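Polyhedrin (Operophtera brumata cypovirus 19, PDB 5A99) forms the crystalline lattice of the viral occlusion bodies (polyhedra), which probably embed virus particles and shield them outside the insect host. Local coordinates at residues 54-59 against 210-215; 67-72 against 76-81; 191-194 against 198-201. All coordinates share one frame; numbering follows the deposited sequence.

Overall arrangement
From the N terminus, the chain reaches contact 1 where it passes from strand 46-53 of the larger sheet into strand 56-61 of the smaller one. Residues 54-59 meet 210-215 there, the end of helix 205-210 and the turn after it, so contact 1 closes a long loop that holds both other contacts. Contact 2 pinches the irregular segment before helix 81-92; contact 3 does the same between strand 184-190 and helix 205-210. Contacts 2 and 3 follow in series, their centres about 40 Å apart on opposite sides of the chain's centre. Contact 3 adjoins contact 1, joined through Arg191 to Pro54 and Arg55, whereas contact 2 stays about 9 Å from contact 1 at the nearest atoms.

Contact 1 of 3, residues 54-59 against 210-215; sequences PRIISR and IRLNDS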
# COMPACT_ATOMS: atom_id res chain seq x y z
N PRO A 54 -1.79 -3.25 15.40
CA PRO A 54 -1.49 -3.65 16.77
C PRO A 54 -0.12 -3.19 17.24
O PRO A 54 0.12 -3.15 18.45
CB PRO A 54 -1.57 -5.19 16.73
CG PRO A 54 -1.60 -5.57 15.30
CD PRO A 54 -1.73 -4.36 14.44
N ARG A 55 0.75 -2.79 16.31
CA ARG A 55 2.16 -2.54 16.65
C ARG A 55 2.77 -1.28 16.04
O ARG A 55 3.44 -0.52 16.73
CB ARG A 55 3.00 -3.73 16.24
CG ARG A 55 2.79 -4.95 17.10
CD ARG A 55 3.73 -6.06 16.68
NE ARG A 55 3.58 -7.24 17.52
CZ ARG A 55 4.49 -8.20 17.62
NH1 ARG A 55 5.63 -8.13 16.94
NH2 ARG A 55 4.26 -9.24 18.42
N ILE A 56 2.57 -1.08 14.74
CA ILE A 56 3.31 -0.06 14.03
C ILE A 56 2.51 0.54 12.89
O ILE A 56 1.81 -0.16 12.16
CB ILE A 56 4.69 -0.62 13.53
CG1 ILE A 56 5.56 0.52 12.97
CG2 ILE A 56 4.49 -1.74 12.50
CD1 ILE A 56 6.99 0.09 12.59
N ILE A 57 2.61 1.85 12.75
CA ILE A 57 1.89 2.57 11.72
C ILE A 57 2.86 3.47 10.97
O ILE A 57 3.50 4.34 11.58
CB ILE A 57 0.73 3.41 12.33
CG1 ILE A 57 -0.35 2.49 12.92
CG2 ILE A 57 0.11 4.34 11.28
CD1 ILE A 57 -1.52 3.25 13.56
N SER A 58 3.01 3.24 9.67
CA SER A 58 3.71 4.16 8.77
C SER A 58 2.81 4.44 7.56
O SER A 58 2.44 3.51 6.84
CB SER A 58 5.03 3.54 8.30
OG SER A 58 5.58 4.26 7.21
N ARG A 59 2.45 5.70 7.34
CA ARG A 59 1.51 6.04 6.29
C ARG A 59 1.92 7.30 5.56
O ARG A 59 2.50 8.20 6.15
CB ARG A 59 0.11 6.27 6.85
CG ARG A 59 -0.45 5.11 7.63
CD ARG A 59 -0.92 3.99 6.72
NE ARG A 59 -1.60 2.97 7.50
CZ ARG A 59 -0.97 1.99 8.16
NH1 ARG A 59 0.35 1.90 8.11
NH2 ARG A 59 -1.67 1.11 8.85
N ILE A 210 3.71 -9.93 9.49
CA ILE A 210 2.48 -10.62 9.08
C ILE A 210 1.24 -9.76 9.31
O ILE A 210 0.22 -9.97 8.65
CB ILE A 210 2.32 -11.99 9.79
CG1 ILE A 210 1.49 -12.96 8.95
CG2 ILE A 210 1.70 -11.83 11.18
CD1 ILE A 210 2.06 -13.26 7.57
N ARG A 211 1.34 -8.80 10.24
CA ARG A 211 0.25 -7.87 10.53
C ARG A 211 0.56 -6.44 10.13
O ARG A 211 -0.04 -5.49 10.66
CB ARG A 211 -0.08 -7.88 12.02
CG ARG A 211 -0.68 -9.18 12.50
CD ARG A 211 -1.96 -9.53 11.75
NE ARG A 211 -2.64 -10.62 12.42
CZ ARG A 211 -3.51 -10.45 13.41
NH1 ARG A 211 -3.82 -9.23 13.82
NH2 ARG A 211 -4.06 -11.50 14.00
N LEU A 212 1.49 -6.27 9.20
CA LEU A 212 1.92 -4.93 8.79
C LEU A 212 0.75 -4.18 8.15
O LEU A 212 0.57 -2.97 8.34
CB LEU A 212 3.10 -5.04 7.82
CG LEU A 212 4.07 -3.87 7.77
CD1 LEU A 212 4.62 -3.58 9.16
CD2 LEU A 212 5.21 -4.13 6.78
N ASN A 213 -0.05 -4.92 7.39
CA ASN A 213 -1.29 -4.39 6.81
C ASN A 213 -2.51 -5.02 7.49
O ASN A 213 -3.47 -5.42 6.83
CB ASN A 213 -1.32 -4.69 5.32
CG ASN A 213 -0.15 -4.09 4.58
OD1 ASN A 213 0.19 -2.92 4.78
ND2 ASN A 213 0.49 -4.90 3.74
N ASP A 214 -2.44 -5.09 8.81
CA ASP A 214 -3.49 -5.66 9.65
C ASP A 214 -4.88 -5.13 9.31
O ASP A 214 -5.84 -5.90 9.20
CB ASP A 214 -3.16 -5.34 11.11
CG ASP A 214 -4.22 -5.81 12.05
OD1 ASP A 214 -5.19 -5.05 12.25
OD2 ASP A 214 -4.10 -6.94 12.57
N SER A 215 -5.00 -3.83 9.13
CA SER A 215 -6.29 -3.19 8.93
C SER A 215 -6.18 -2.19 7.82
O SER A 215 -5.17 -1.50 7.71
CB SER A 215 -6.72 -2.45 10.20
OG SER A 215 -6.90 -3.34 11.28
O HOH W 1 0.55 -0.56 9.90
O HOH W 2 -4.73 1.15 8.83
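The side chain of Asp214 slants across the CD-CG edge of Pro54. Its CB lies 3.8 Å from Pro54 CD, and CG, set anti to the backbone N (chi1 176°), closes to 3.7 Å from that same CD. Asp214 OD2 lies 3.9 Å from Pro54 CG. Asp214 OD1 accepts from Ser215 OG at 2.6 Å, on its anti side; Tyr32 OH of the same chain hydrogen-bonds to this oxygen too, and Arg127 of the second subunit forms a salt bridge with it. Arg211 NH1 donates a bent hydrogen bond (132°), part of a salt bridge, to Asp214 OD2 at 2.6 Å, nearly along the C-O bond. Held at both oxygens, the carboxylate should have little freedom to rotate about chi2. Asp214 and Arg211 are the ends of a type I beta turn that follows helix 205-210, closed by a weak backbone bond. Leu212, the second residue of the turn, starts away from 54-59, but its CD1 comes back to Ile56 CG2 at 3.8 Å, the two side chains running side by side in the same direction; Leu212 also packs on Leu212 of both other subunits. Water 1 is hydrogen-bonded to Ile56 O, Leu212 O and Arg59 NH2, and water 2 joins Arg59 NH2 to Ser215 O. Both waters sit at the guanidinium edge, in its plane, while Ile57 CG2 covers one face.

Contact 2 of 3, residues 67-72 against 76-81; sequences VLPNYR and EKYYGR
Pro69 sets CB and CG against the carbonyl oxygen of Glu76 and CD against the ring of Tyr78. The proline follows a cis peptide bond, and its CG comes to 3.2 Å from Glu76 O. Its CD reaches Tyr78 CD2 at 3.8 Å, approaching the aromatic ring obliquely. Leu68 O, in contrast, meets the edge of that ring close to its plane, 3.6 Å from Tyr78 CE2, so the carbonyl faces the ring's C-H rim. Leu68 and Glu76 are set at a slant to each other, and Leu68 CD2 touches Glu76 CG at 3.7 Å. A chi1 of -55° sets this CG against the leucine, and the bend at chi2 (-81°) turns the carboxylate away; there it has a long, weak ion pair with Arg85 of the second subunit.

The whole is an irregular loop between strand 56-61 and helix 81-92 in which the chain returns close to itself at Pro69 and Glu76, and Gly80 is the N-cap residue of that helix. The incoming segment is braced from within by Asn70, whose ND2 gives a fairly straight hydrogen bond to Val67 O at 2.7 Å. Asn70 OD1 accepts from Arg72 N at 2.8 Å, which makes an Asx turn. Just beyond, Tyr71 meets Tyr71 of each of the other two subunits edge-to-face.

No hydrogen bond crosses between 67-72 and 76-81. The segments are joined by apolar contact and by carbonyl oxygens close to C-H groups, Glu76 O beside the proline ring and Leu68 O at the tyrosine edge; such approaches are probably mildly attractive, so the fit probably rests more on shape than on directed bonds.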
# COMPACT_ATOMS: atom_id res chain seq x y z
N VAL A 67 -7.60 15.50 -0.72
CA VAL A 67 -8.66 16.40 -1.15
C VAL A 67 -9.99 15.65 -1.08
O VAL A 67 -10.03 14.43 -0.92
CB VAL A 67 -8.42 16.89 -2.58
CG1 VAL A 67 -7.15 17.69 -2.66
CG2 VAL A 67 -8.39 15.71 -3.56
N LEU A 68 -11.09 16.39 -1.17
CA LEU A 68 -12.40 15.78 -1.37
C LEU A 68 -13.17 16.58 -2.42
O LEU A 68 -13.38 17.78 -2.26
CB LEU A 68 -13.19 15.71 -0.05
CG LEU A 68 -14.40 14.78 -0.04
CD1 LEU A 68 -14.83 14.48 1.41
CD2 LEU A 68 -15.57 15.37 -0.82
N PRO A 69 -13.67 15.91 -3.47
CA PRO A 69 -13.76 14.46 -3.59
C PRO A 69 -12.45 13.79 -4.01
O PRO A 69 -11.54 14.42 -4.56
CB PRO A 69 -14.81 14.28 -4.69
CG PRO A 69 -14.63 15.48 -5.56
CD PRO A 69 -14.26 16.61 -4.63
N ASN A 70 -12.39 12.49 -3.73
CA ASN A 70 -11.29 11.66 -4.19
C ASN A 70 -11.82 10.27 -4.55
O ASN A 70 -13.01 10.00 -4.40
CB ASN A 70 -10.17 11.58 -3.14
CG ASN A 70 -10.63 10.97 -1.84
OD1 ASN A 70 -10.77 9.75 -1.72
ND2 ASN A 70 -10.84 11.82 -0.84
N TYR A 71 -10.94 9.39 -5.01
CA TYR A 71 -11.38 8.09 -5.50
C TYR A 71 -11.86 7.14 -4.37
O TYR A 71 -12.57 6.17 -4.62
CB TYR A 71 -10.32 7.44 -6.42
CG TYR A 71 -8.98 7.15 -5.77
CD1 TYR A 71 -7.99 8.12 -5.70
CD2 TYR A 71 -8.71 5.90 -5.23
CE1 TYR A 71 -6.78 7.86 -5.11
CE2 TYR A 71 -7.50 5.63 -4.64
CZ TYR A 71 -6.53 6.60 -4.58
OH TYR A 71 -5.31 6.32 -3.99
N ARG A 72 -11.50 7.45 -3.12
CA ARG A 72 -12.00 6.71 -1.97
C ARG A 72 -13.33 7.30 -1.48
O ARG A 72 -14.25 6.56 -1.13
CB ARG A 72 -10.97 6.72 -0.83
CG ARG A 72 -9.59 6.21 -1.21
CD ARG A 72 -9.65 4.79 -1.78
NE ARG A 72 -10.24 3.84 -0.84
CZ ARG A 72 -9.57 3.22 0.12
NH1 ARG A 72 -8.25 3.42 0.27
NH2 ARG A 72 -10.20 2.38 0.93
N GLU A 76 -18.73 14.24 -4.10
CA GLU A 76 -18.98 15.59 -4.60
C GLU A 76 -18.39 15.72 -6.02
O GLU A 76 -17.61 14.87 -6.46
CB GLU A 76 -18.35 16.63 -3.66
CG GLU A 76 -18.78 16.55 -2.18
CD GLU A 76 -20.13 17.21 -1.90
OE1 GLU A 76 -20.78 17.69 -2.86
OE2 GLU A 76 -20.56 17.25 -0.72
N LYS A 77 -18.80 16.76 -6.74
CA LYS A 77 -18.15 17.14 -7.99
C LYS A 77 -18.03 18.65 -8.12
O LYS A 77 -19.05 19.35 -8.18
CB LYS A 77 -18.88 16.58 -9.21
CG LYS A 77 -18.16 16.86 -10.53
CD LYS A 77 -18.73 16.04 -11.69
CE LYS A 77 -17.94 16.28 -12.99
NZ LYS A 77 -18.08 17.67 -13.52
N TYR A 78 -16.80 19.14 -8.18
CA TYR A 78 -16.53 20.58 -8.29
C TYR A 78 -15.81 20.93 -9.60
O TYR A 78 -15.86 22.08 -10.03
CB TYR A 78 -15.68 21.05 -7.10
CG TYR A 78 -16.27 20.71 -5.75
CD1 TYR A 78 -17.62 20.90 -5.50
CD2 TYR A 78 -15.48 20.17 -4.74
CE1 TYR A 78 -18.17 20.58 -4.28
CE2 TYR A 78 -16.03 19.84 -3.51
CZ TYR A 78 -17.38 20.05 -3.29
OH TYR A 78 -17.94 19.72 -2.08
N TYR A 79 -15.13 19.96 -10.21
CA TYR A 79 -14.33 20.24 -11.41
C TYR A 79 -14.42 19.19 -12.50
O TYR A 79 -14.58 18.00 -12.22
CB TYR A 79 -12.85 20.39 -11.03
CG TYR A 79 -12.55 21.51 -10.06
CD1 TYR A 79 -12.86 22.83 -10.38
CD2 TYR A 79 -11.97 21.25 -8.83
CE1 TYR A 79 -12.60 23.85 -9.50
CE2 TYR A 79 -11.71 22.27 -7.94
CZ TYR A 79 -12.02 23.57 -8.27
OH TYR A 79 -11.75 24.59 -7.38
N GLY A 80 -14.28 19.64 -13.74
CA GLY A 80 -14.12 18.73 -14.87
C GLY A 80 -12.71 18.16 -14.87
O GLY A 80 -11.84 18.63 -14.12
N ARG A 81 -12.50 17.15 -15.69
CA ARG A 81 -11.22 16.44 -15.73
C ARG A 81 -10.07 17.37 -16.07
O ARG A 81 -8.98 17.27 -15.50
CB ARG A 81 -11.27 15.32 -16.77
CG ARG A 81 -12.04 14.09 -16.33
CD ARG A 81 -11.97 13.02 -17.39
NE ARG A 81 -12.37 13.53 -18.70
CZ ARG A 81 -13.61 13.45 -19.18
NH1 ARG A 81 -14.57 12.88 -18.46
NH2 ARG A 81 -13.88 13.93 -20.39

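Contact 3 of 3, residues 191-194 against 198-201; sequences RANR and GLYN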
# COMPACT_ATOMS: atom_id res chain seq x y z
N ARG A 191 3.78 1.50 18.91
CA ARG A 191 3.38 1.34 20.30
C ARG A 191 4.63 1.42 21.16
O ARG A 191 5.72 1.06 20.71
CB ARG A 191 2.63 0.03 20.56
CG ARG A 191 3.50 -1.19 20.87
CD ARG A 191 2.68 -2.36 21.47
NE ARG A 191 1.33 -2.47 20.93
CZ ARG A 191 0.23 -2.14 21.59
NH1 ARG A 191 0.29 -1.71 22.84
NH2 ARG A 191 -0.95 -2.26 21.02
N ALA A 192 4.45 1.89 22.39
CA ALA A 192 5.53 2.00 23.35
C ALA A 192 6.10 0.63 23.70
O ALA A 192 5.36 -0.32 23.96
CB ALA A 192 5.04 2.69 24.62
N ASN A 193 7.42 0.53 23.73
CA ASN A 193 8.05 -0.64 24.31
C ASN A 193 9.15 -0.21 25.28
O ASN A 193 10.19 0.30 24.88
CB ASN A 193 8.61 -1.57 23.23
CG ASN A 193 9.10 -2.88 23.81
OD1 ASN A 193 9.14 -3.06 25.03
ND2 ASN A 193 9.48 -3.82 22.94
N ARG A 194 8.88 -0.41 26.57
CA ARG A 194 9.76 0.06 27.62
C ARG A 194 10.72 -1.04 28.07
O ARG A 194 11.63 -0.79 28.88
CB ARG A 194 8.93 0.53 28.81
CG ARG A 194 7.91 1.60 28.44
CD ARG A 194 6.80 1.68 29.44
NE ARG A 194 5.79 2.68 29.07
CZ ARG A 194 4.72 2.42 28.33
NH1 ARG A 194 4.50 1.20 27.86
NH2 ARG A 194 3.86 3.39 28.05
N GLY A 198 12.78 -6.12 21.67
CA GLY A 198 12.09 -5.36 20.64
C GLY A 198 11.13 -6.19 19.81
O GLY A 198 11.38 -7.37 19.53
N LEU A 199 10.03 -5.56 19.40
CA LEU A 199 8.99 -6.21 18.61
C LEU A 199 9.42 -6.39 17.17
O LEU A 199 8.70 -6.97 16.37
CB LEU A 199 7.68 -5.42 18.68
CG LEU A 199 7.11 -5.34 20.10
CD1 LEU A 199 5.69 -4.81 20.07
CD2 LEU A 199 7.15 -6.69 20.82
N TYR A 200 10.61 -5.89 16.84
CA TYR A 200 11.21 -6.15 15.53
C TYR A 200 12.47 -6.99 15.68
O TYR A 200 13.27 -7.08 14.74
CB TYR A 200 11.55 -4.84 14.83
CG TYR A 200 10.53 -3.77 15.09
CD1 TYR A 200 9.17 -4.06 15.01
CD2 TYR A 200 10.91 -2.49 15.46
CE1 TYR A 200 8.21 -3.11 15.27
CE2 TYR A 200 9.95 -1.52 15.73
CZ TYR A 200 8.60 -1.85 15.64
OH TYR A 200 7.63 -0.91 15.89
N ASN A 201 12.65 -7.63 16.83
CA ASN A 201 13.81 -8.50 17.03
C ASN A 201 13.60 -9.85 16.34
O ASN A 201 12.57 -10.09 15.71
CB ASN A 201 14.14 -8.70 18.52
CG ASN A 201 13.20 -9.66 19.23
OD1 ASN A 201 12.31 -10.28 18.62
ND2 ASN A 201 13.41 -9.81 20.53
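Leu199 takes the middle of this contact, with Arg191 beside one of its methyl groups and the amide of Asn193 beside its branch point. Its chi1, with CG anti to its own carbonyl carbon, places CG 4.0 Å from Asn193 ND2. An extended chi2 (-168°) then carries CD1 to 4.1 Å from Arg191 CD. Arg191 holds the less usual conformation here: with chi1 at 87° its CG falls between the backbone N and the carbonyl carbon, and a tight bend at chi3 turns the chain just past CD. The methylene part thus lies against leucine while the guanidinium is directed to other partners: NE binds Pro54 O, NH1 Gln26 O and NH2 Ser31 OG. Asn193 is extended, its amide carried toward 198-201 by a chi1 of -172°. There ND2 lies 3.8 Å from Gly198 CA, but its hydrogen bond goes to Ala197 O, while OD1 accepts from Asp195 N.

The two segments are the limbs of a loop between strand 184-190 and helix 205-210. The second limb is a type I beta turn from Gly198 to Asn201, closed by Asn201 N to Gly198 O at 3.0 Å. Leu199 occupies the second position of that turn, and Tyr200, next along, binds Gln190 through its hydroxyl and packs on Ile205 of the third subunit.

Between these limbs the touching is by van der Waals contact alone, without a hydrogen bond. The polar groups of Arg191 and Asn193 are bonded to residues outside the two segments, so an aliphatic arginine stem and the nitrogen end of an amide can pack on a buried leucine.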